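Local atomic coordinates of (5-formylfuran-3-yl)methyl phosphate transaminase (Methanococcus jannaschii, PDB entry 2Z61), a protein that catalyses the pyridoxal-phosphate-dependent transfer of an amino group from alanine to a furancarboxaldehyde phosphate, making the furan precursor of the coenzyme methanofuran. Residues P163-G168 with A306-P311; R284-V289 with I348-S353. All blocks are in the same frame, centred on the assembly; numbering follows the deposited sequence.

Contact 1 of 2, residues P163-G168 with A306-P311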
ATOM      1  N   PRO A 163      12.164 -19.934   2.717  1.00 26.63           N
ATOM      2  CA  PRO A 163      12.589 -20.144   4.109  1.00 27.57           C
ATOM      3  C   PRO A 163      11.780 -19.250   5.047  1.00 26.57           C
ATOM      4  O   PRO A 163      11.290 -18.194   4.634  1.00 21.75           O
ATOM      5  CB  PRO A 163      14.083 -19.802   4.078  1.00 26.91           C
ATOM      6  CG  PRO A 163      14.221 -18.890   2.922  1.00 26.93           C
ATOM      7  CD  PRO A 163      13.293 -19.482   1.890  1.00 26.18           C
ATOM      8  N   SER A 164      11.637 -19.672   6.297  1.00 25.53           N
ATOM      9  CA  SER A 164      10.836 -18.937   7.272  1.00 28.34           C
ATOM     10  C   SER A 164      11.492 -17.869   8.118  1.00 27.37           C
ATOM     11  O   SER A 164      12.686 -17.883   8.387  1.00 24.94           O
ATOM     12  CB  SER A 164      10.315 -19.878   8.348  1.00 31.72           C
ATOM     13  OG  SER A 164      11.380 -20.327   9.162  1.00 40.21           O
ATOM     14  N   ASN A 165      10.757 -16.913   8.412  1.00 26.12           N
ATOM     15  CA  ASN A 165      11.106 -15.939   9.424  1.00 29.01           C
ATOM     16  C   ASN A 165      10.306 -16.316  10.507  1.00 31.07           C
ATOM     17  O   ASN A 165       9.182 -16.283  10.096  1.00 28.48           O
ATOM     18  CB  ASN A 165      10.971 -14.521   8.857  1.00 30.14           C
ATOM     19  CG  ASN A 165      10.690 -13.483   9.921  1.00 32.57           C
ATOM     20  OD1 ASN A 165      11.191 -13.577  11.043  1.00 29.93           O
ATOM     21  ND2 ASN A 165       9.881 -12.489   9.576  1.00 35.74           N
ATOM     22  N   PRO A 166      10.668 -16.586  11.745  1.00 29.69           N
ATOM     23  CA  PRO A 166      11.937 -16.524  12.393  1.00 29.66           C
ATOM     24  C   PRO A 166      12.895 -17.724  12.269  1.00 31.54           C
ATOM     25  O   PRO A 166      14.138 -17.532  12.650  1.00 28.60           O
ATOM     26  CB  PRO A 166      11.511 -16.440  13.854  1.00 30.34           C
ATOM     27  CG  PRO A 166      10.296 -17.284  13.928  1.00 30.62           C
ATOM     28  CD  PRO A 166       9.647 -17.197  12.578  1.00 32.85           C
ATOM     29  N   LEU A 167      12.547 -18.917  11.853  1.00 29.29           N
ATOM     30  CA  LEU A 167      13.430 -20.087  11.847  1.00 28.27           C
ATOM     31  C   LEU A 167      14.641 -20.124  10.920  1.00 29.45           C
ATOM     32  O   LEU A 167      15.683 -20.650  11.295  1.00 31.60           O
ATOM     33  CB  LEU A 167      12.583 -21.341  11.616  1.00 27.73           C
ATOM     34  CG  LEU A 167      11.494 -21.568  12.669  1.00 29.16           C
ATOM     35  CD1 LEU A 167      10.543 -22.670  12.228  1.00 29.04           C
ATOM     36  CD2 LEU A 167      12.150 -21.921  13.993  1.00 26.75           C
ATOM     37  N   GLY A 168      14.525 -19.579   9.717  1.00 29.33           N
ATOM     38  CA  GLY A 168      15.654 -19.616   8.803  1.00 29.01           C
ATOM     39  C   GLY A 168      15.772 -20.983   8.149  1.00 28.73           C
ATOM     40  O   GLY A 168      16.769 -21.304   7.511  1.00 28.66           O
ATOM     41  N   ALA A 306      17.307 -17.307   4.411  1.00 24.13           N
ATOM     42  CA  ALA A 306      16.987 -15.991   4.952  1.00 26.59           C
ATOM     43  C   ALA A 306      18.241 -15.493   5.670  1.00 25.16           C
ATOM     44  O   ALA A 306      19.350 -15.728   5.205  1.00 26.85           O
ATOM     45  CB  ALA A 306      15.795 -16.085   5.925  1.00 27.92           C
ATOM     46  N   TYR A 307      18.079 -14.792   6.782  1.00 24.64           N
ATOM     47  CA  TYR A 307      19.242 -14.329   7.532  1.00 25.84           C
ATOM     48  C   TYR A 307      18.949 -14.333   9.027  1.00 25.80           C
ATOM     49  O   TYR A 307      19.334 -13.425   9.765  1.00 25.51           O
ATOM     50  CB  TYR A 307      19.698 -12.944   7.046  1.00 23.65           C
ATOM     51  CG  TYR A 307      18.591 -11.959   6.714  1.00 26.65           C
ATOM     52  CD1 TYR A 307      17.825 -11.361   7.721  1.00 25.80           C
ATOM     53  CD2 TYR A 307      18.333 -11.599   5.389  1.00 22.96           C
ATOM     54  CE1 TYR A 307      16.831 -10.422   7.412  1.00 28.52           C
ATOM     55  CE2 TYR A 307      17.349 -10.669   5.067  1.00 24.54           C
ATOM     56  CZ  TYR A 307      16.600 -10.082   6.083  1.00 27.43           C
ATOM     57  OH  TYR A 307      15.620  -9.170   5.765  1.00 28.65           O
ATOM     58  N   TYR A 308      18.278 -15.394   9.463  1.00 26.30           N
ATOM     59  CA  TYR A 308      17.910 -15.560  10.860  1.00 28.32           C
ATOM     60  C   TYR A 308      18.292 -16.942  11.387  1.00 29.40           C
ATOM     61  O   TYR A 308      18.362 -17.916  10.635  1.00 30.42           O
ATOM     62  CB  TYR A 308      16.398 -15.408  11.034  1.00 26.24           C
ATOM     63  CG  TYR A 308      15.781 -14.210  10.353  1.00 30.28           C
ATOM     64  CD1 TYR A 308      16.056 -12.910  10.784  1.00 27.47           C
ATOM     65  CD2 TYR A 308      14.870 -14.378   9.307  1.00 29.12           C
ATOM     66  CE1 TYR A 308      15.426 -11.808  10.192  1.00 30.14           C
ATOM     67  CE2 TYR A 308      14.238 -13.289   8.712  1.00 30.44           C
ATOM     68  CZ  TYR A 308      14.518 -12.007   9.162  1.00 28.19           C
ATOM     69  OH  TYR A 308      13.868 -10.938   8.586  1.00 26.76           O
ATOM     70  N   VAL A 309      18.534 -17.004  12.691  1.00 31.65           N
ATOM     71  CA  VAL A 309      18.837 -18.247  13.391  1.00 33.06           C
ATOM     72  C   VAL A 309      17.944 -18.140  14.627  1.00 34.45           C
ATOM     73  O   VAL A 309      17.886 -17.086  15.272  1.00 34.30           O
ATOM     74  CB  VAL A 309      20.325 -18.346  13.780  1.00 32.66           C
ATOM     75  CG1 VAL A 309      20.584 -19.659  14.490  1.00 33.50           C
ATOM     76  CG2 VAL A 309      21.196 -18.271  12.523  1.00 30.81           C
ATOM     77  N   PHE A 310      17.231 -19.218  14.941  1.00 34.62           N
ATOM     78  CA  PHE A 310      16.284 -19.220  16.057  1.00 35.48           C
ATOM     79  C   PHE A 310      16.643 -20.296  17.092  1.00 37.43           C
ATOM     80  O   PHE A 310      15.958 -21.312  17.209  1.00 39.19           O
ATOM     81  CB  PHE A 310      14.882 -19.476  15.490  1.00 31.97           C
ATOM     82  CG  PHE A 310      13.761 -19.036  16.380  1.00 30.75           C
ATOM     83  CD1 PHE A 310      13.614 -17.695  16.724  1.00 31.89           C
ATOM     84  CD2 PHE A 310      12.818 -19.949  16.830  1.00 29.29           C
ATOM     85  CE1 PHE A 310      12.535 -17.271  17.502  1.00 31.24           C
ATOM     86  CE2 PHE A 310      11.737 -19.538  17.607  1.00 28.89           C
ATOM     87  CZ  PHE A 310      11.596 -18.195  17.941  1.00 28.42           C
ATOM     88  N   PRO A 311      17.708 -20.067  17.871  1.00 38.90           N
ATOM     89  CA  PRO A 311      18.169 -21.011  18.894  1.00 39.15           C
ATOM     90  C   PRO A 311      17.323 -21.160  20.150  1.00 40.81           C
ATOM     91  O   PRO A 311      16.714 -20.198  20.628  1.00 38.00           O
ATOM     92  CB  PRO A 311      19.562 -20.494  19.223  1.00 39.29           C
ATOM     93  CG  PRO A 311      19.380 -19.012  19.108  1.00 41.55           C
ATOM     94  CD  PRO A 311      18.580 -18.881  17.825  1.00 39.06           C
TER
HETATM   95  O   HOH W   1      16.978 -21.773  13.703  1.00 36.77           O
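The ring of Y308 has the amide of N165 over one face, with OD1 3.8 Å above the plane and displaced toward the rim; against the opposite face rests CD1 of Y307, and the carbonyl O of S164 lies at the edge. The amide is inclined to the ring by 34°, and the N165 methylene is closer still, CB standing 3.5 Å from Y308 CE2. The F310 ring carries the P166 pyrrolidine on a face: CB makes a CH-pi contact 4.1 Å from the centroid of F310. L167 CD2 lies 3.5 Å from F310 CD2. No direct hydrogen bond joins the segments; one water bridges them, donating to L167 O and accepting from F310 N at 2.9 Å.

N165 belongs to the cofactor site, since ND2 bonds O3 of the pyridoxal-phosphate-modified residue 222 and OD1 is held by R347. An alanine at Y308 would probably open a gap against the N165 side chain, leaving it to its bonds with R347 and the cofactor, and deprive Y192 OH of its hydroxyl partner.

The peptide bonds before P163 and P166 are both cis. Their loop, between strand 155-161 of the large mixed sheet and helix 173-182, packs here on strand 308-309, an outer strand of the small antiparallel sheet within the chain; V309 and P311 touch helix 269-295.

Contact 2 of 2, residues R284-V289 with I348-S353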
ATOM      1  N   ARG A 284      28.776 -16.469   4.976  1.00 31.44           N
ATOM      2  CA  ARG A 284      29.959 -16.394   5.824  1.00 34.77           C
ATOM      3  C   ARG A 284      29.499 -15.994   7.226  1.00 33.65           C
ATOM      4  O   ARG A 284      29.983 -16.517   8.231  1.00 32.51           O
ATOM      5  CB  ARG A 284      30.944 -15.352   5.288  1.00 37.80           C
ATOM      6  CG  ARG A 284      32.334 -15.468   5.899  1.00 43.51           C
ATOM      7  CD  ARG A 284      33.288 -14.422   5.347  1.00 48.43           C
ATOM      8  NE  ARG A 284      33.832 -13.538   6.373  1.00 55.24           N
ATOM      9  CZ  ARG A 284      33.662 -12.219   6.382  1.00 55.91           C
ATOM     10  NH1 ARG A 284      32.969 -11.633   5.417  1.00 56.48           N
ATOM     11  NH2 ARG A 284      34.183 -11.486   7.358  1.00 59.59           N
ATOM     12  N   ARG A 285      28.548 -15.067   7.281  1.00 30.07           N
ATOM     13  CA  ARG A 285      28.008 -14.595   8.548  1.00 29.36           C
ATOM     14  C   ARG A 285      27.229 -15.702   9.252  1.00 31.72           C
ATOM     15  O   ARG A 285      27.374 -15.913  10.457  1.00 28.77           O
ATOM     16  CB  ARG A 285      27.085 -13.410   8.301  1.00 30.91           C
ATOM     17  CG  ARG A 285      27.745 -12.248   7.578  1.00 30.91           C
ATOM     18  CD  ARG A 285      26.693 -11.253   7.145  1.00 31.00           C
ATOM     19  NE  ARG A 285      27.258  -9.996   6.685  1.00 31.89           N
ATOM     20  CZ  ARG A 285      26.524  -8.965   6.283  1.00 33.09           C
ATOM     21  NH1 ARG A 285      25.195  -9.059   6.289  1.00 31.87           N
ATOM     22  NH2 ARG A 285      27.116  -7.842   5.880  1.00 28.62           N
ATOM     23  N   ARG A 286      26.398 -16.410   8.492  1.00 29.48           N
ATOM     24  CA  ARG A 286      25.590 -17.487   9.051  1.00 30.96           C
ATOM     25  C   ARG A 286      26.455 -18.539   9.754  1.00 31.97           C
ATOM     26  O   ARG A 286      26.092 -19.050  10.824  1.00 29.41           O
ATOM     27  CB  ARG A 286      24.766 -18.132   7.935  1.00 29.11           C
ATOM     28  CG  ARG A 286      24.088 -19.422   8.326  1.00 28.95           C
ATOM     29  CD  ARG A 286      23.481 -20.095   7.110  1.00 31.70           C
ATOM     30  NE  ARG A 286      24.455 -20.964   6.460  1.00 35.53           N
ATOM     31  CZ  ARG A 286      24.437 -22.289   6.531  1.00 32.86           C
ATOM     32  NH1 ARG A 286      23.495 -22.908   7.231  1.00 32.95           N
ATOM     33  NH2 ARG A 286      25.355 -22.991   5.882  1.00 36.26           N
ATOM     34  N   ARG A 287      27.596 -18.858   9.154  1.00 32.33           N
ATOM     35  CA  ARG A 287      28.497 -19.850   9.724  1.00 37.33           C
ATOM     36  C   ARG A 287      29.128 -19.341  11.016  1.00 36.84           C
ATOM     37  O   ARG A 287      29.318 -20.102  11.963  1.00 36.79           O
ATOM     38  CB  ARG A 287      29.583 -20.219   8.708  1.00 40.94           C
ATOM     39  CG  ARG A 287      29.064 -21.008   7.509  1.00 46.32           C
ATOM     40  CD  ARG A 287      30.159 -21.261   6.477  1.00 49.95           C
ATOM     41  NE  ARG A 287      29.634 -21.851   5.245  1.00 57.17           N
ATOM     42  CZ  ARG A 287      29.062 -23.049   5.167  1.00 58.10           C
ATOM     43  NH1 ARG A 287      28.939 -23.806   6.251  1.00 59.99           N
ATOM     44  NH2 ARG A 287      28.603 -23.491   4.002  1.00 57.81           N
ATOM     45  N   LEU A 288      29.444 -18.049  11.053  1.00 36.64           N
ATOM     46  CA  LEU A 288      30.042 -17.441  12.234  1.00 34.81           C
ATOM     47  C   LEU A 288      29.040 -17.537  13.380  1.00 36.81           C
ATOM     48  O   LEU A 288      29.402 -17.871  14.509  1.00 35.16           O
ATOM     49  CB  LEU A 288      30.371 -15.967  11.972  1.00 35.72           C
ATOM     50  CG  LEU A 288      31.293 -15.230  12.953  1.00 36.87           C
ATOM     51  CD1 LEU A 288      30.997 -13.742  12.884  1.00 36.78           C
ATOM     52  CD2 LEU A 288      31.081 -15.723  14.372  1.00 37.37           C
ATOM     53  N   VAL A 289      27.775 -17.248  13.083  1.00 35.70           N
ATOM     54  CA  VAL A 289      26.726 -17.302  14.095  1.00 35.40           C
ATOM     55  C   VAL A 289      26.481 -18.721  14.593  1.00 37.20           C
ATOM     56  O   VAL A 289      26.222 -18.934  15.781  1.00 36.40           O
ATOM     57  CB  VAL A 289      25.386 -16.732  13.555  1.00 34.43           C
ATOM     58  CG1 VAL A 289      24.258 -17.054  14.520  1.00 32.33           C
ATOM     59  CG2 VAL A 289      25.493 -15.221  13.365  1.00 29.13           C
ATOM     60  N   ILE A 348      18.104 -14.332  16.109  1.00 31.76           N
ATOM     61  CA  ILE A 348      19.327 -13.601  15.845  1.00 33.20           C
ATOM     62  C   ILE A 348      19.374 -13.331  14.351  1.00 32.80           C
ATOM     63  O   ILE A 348      19.255 -14.251  13.539  1.00 33.19           O
ATOM     64  CB  ILE A 348      20.584 -14.407  16.248  1.00 33.99           C
ATOM     65  CG1 ILE A 348      20.719 -14.424  17.775  1.00 36.20           C
ATOM     66  CG2 ILE A 348      21.828 -13.798  15.608  1.00 29.41           C
ATOM     67  CD1 ILE A 348      21.994 -15.090  18.277  1.00 38.45           C
ATOM     68  N   SER A 349      19.521 -12.064  13.993  1.00 31.89           N
ATOM     69  CA  SER A 349      19.598 -11.680  12.592  1.00 30.50           C
ATOM     70  C   SER A 349      21.028 -11.295  12.258  1.00 29.10           C
ATOM     71  O   SER A 349      21.610 -10.441  12.918  1.00 30.79           O
ATOM     72  CB  SER A 349      18.684 -10.488  12.316  1.00 31.74           C
ATOM     73  OG  SER A 349      18.999  -9.906  11.062  1.00 34.83           O
ATOM     74  N   TYR A 350      21.604 -11.925  11.242  1.00 29.12           N
ATOM     75  CA  TYR A 350      22.966 -11.588  10.865  1.00 29.83           C
ATOM     76  C   TYR A 350      22.997 -10.643   9.675  1.00 31.57           C
ATOM     77  O   TYR A 350      23.907 -10.682   8.842  1.00 31.17           O
ATOM     78  CB  TYR A 350      23.799 -12.851  10.602  1.00 28.17           C
ATOM     79  CG  TYR A 350      23.146 -13.924   9.756  1.00 29.38           C
ATOM     80  CD1 TYR A 350      23.241 -13.905   8.366  1.00 26.73           C
ATOM     81  CD2 TYR A 350      22.486 -14.998  10.355  1.00 26.85           C
ATOM     82  CE1 TYR A 350      22.707 -14.937   7.595  1.00 27.99           C
ATOM     83  CE2 TYR A 350      21.944 -16.031   9.592  1.00 26.39           C
ATOM     84  CZ  TYR A 350      22.061 -15.995   8.216  1.00 28.22           C
ATOM     85  OH  TYR A 350      21.534 -17.019   7.463  1.00 31.58           O
ATOM     86  N   ALA A 351      21.980  -9.788   9.616  1.00 30.75           N
ATOM     87  CA  ALA A 351      21.853  -8.786   8.575  1.00 31.66           C
ATOM     88  C   ALA A 351      22.602  -7.555   9.072  1.00 33.52           C
ATOM     89  O   ALA A 351      22.104  -6.430   9.009  1.00 35.02           O
ATOM     90  CB  ALA A 351      20.386  -8.450   8.341  1.00 27.12           C
ATOM     91  N   ASN A 352      23.802  -7.786   9.588  1.00 34.47           N
ATOM     92  CA  ASN A 352      24.631  -6.709  10.091  1.00 33.71           C
ATOM     93  C   ASN A 352      26.028  -7.096   9.597  1.00 33.98           C
ATOM     94  O   ASN A 352      26.271  -8.266   9.301  1.00 33.64           O
ATOM     95  CB  ASN A 352      24.525  -6.667  11.635  1.00 32.48           C
ATOM     96  CG  ASN A 352      25.001  -5.354  12.219  1.00 34.72           C
ATOM     97  OD1 ASN A 352      25.967  -4.769  11.731  1.00 34.02           O
ATOM     98  ND2 ASN A 352      24.339  -4.889  13.277  1.00 34.15           N
ATOM     99  N   SER A 353      26.916  -6.115   9.464  1.00 33.26           N
ATOM    100  CA  SER A 353      28.311  -6.309   9.062  1.00 34.10           C
ATOM    101  C   SER A 353      28.913  -7.502   9.812  1.00 34.16           C
ATOM    102  O   SER A 353      28.579  -7.741  10.966  1.00 31.89           O
ATOM    103  CB  SER A 353      29.164  -5.032   9.458  1.00 33.92           C
ATOM    104  OG  SER A 353      29.479  -4.859  10.863  1.00 35.36           O
TER
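Y350 lays its ring against the backbone of helix 269-295, with R286 CA 3.8 Å above the plane and over the centre. This is the close-packed part of the contact. R286 CB stands 3.5 Å from both CZ and OH of Y350, and the first part of the arginine chain runs side by side with the tyrosine, pointing the same way. R285 CB approaches CD1 from the preceding position of the helix, and one turn further on V289 CG2 meets Y350 CB at 4.0 Å, the two side chains crossing at about a right angle. Y350 CG sits between the backbone N and the carbonyl carbon (chi1 46°), the crowded position, and the ring beyond it meets R285 and R286. V289 CG1 extends the apolar strip to I348 CG2.

Here the long helix 269-295 packs on the end of strand 346-349, in the small domain of the aminotransferase fold. Past the strand the chain makes an inverse gamma turn centred on A351 and enters helix 354-368, where S353 is the N-cap, its OG accepting from N356 N.

Around this turn the contact becomes polar and more open to solvent, with N352 and S353 partly exposed. The extended chain of R285 reaches over it, its guanidinium lying with one face on N352 O, which is 3.1 Å above the plane and over its centre. The one hydrogen bond across the segments, from R285 NH1 to Y350 O, is weak at 3.3 Å and bent to 133°. The stronger partner of this arginine is D40, in a salt bridge with NH2. R286 bends at chi3 (88°), and its charged end leads away from the contact; NH1 bonds P303 O, while NE and NH2 form salt bridges with D283 and E198.

Overall arrangement
Both contacts are buried, but contact 1 lies deeper: its centre is about 10 Å from the centre of the chain, that of contact 2 about 17 Å, and the far end of contact 2 is partly exposed. Their centres are 11 Å apart, and they share the small antiparallel sheet: the segments include parts of neighbouring strands 308-309 and 346-349, with V309 O 2.9 Å from I348 N and Y307 O 3.1 Å from Y350 N, both probable hydrogen bonds. Contact 1 joins this sheet to the cofactor-binding part of the fold through rings, prolines and a bridging water. Contact 2 holds the sheet to helix 269-295, where aromatic and aliphatic packing gives way to arginines whose strongest polar partners lie outside the contact.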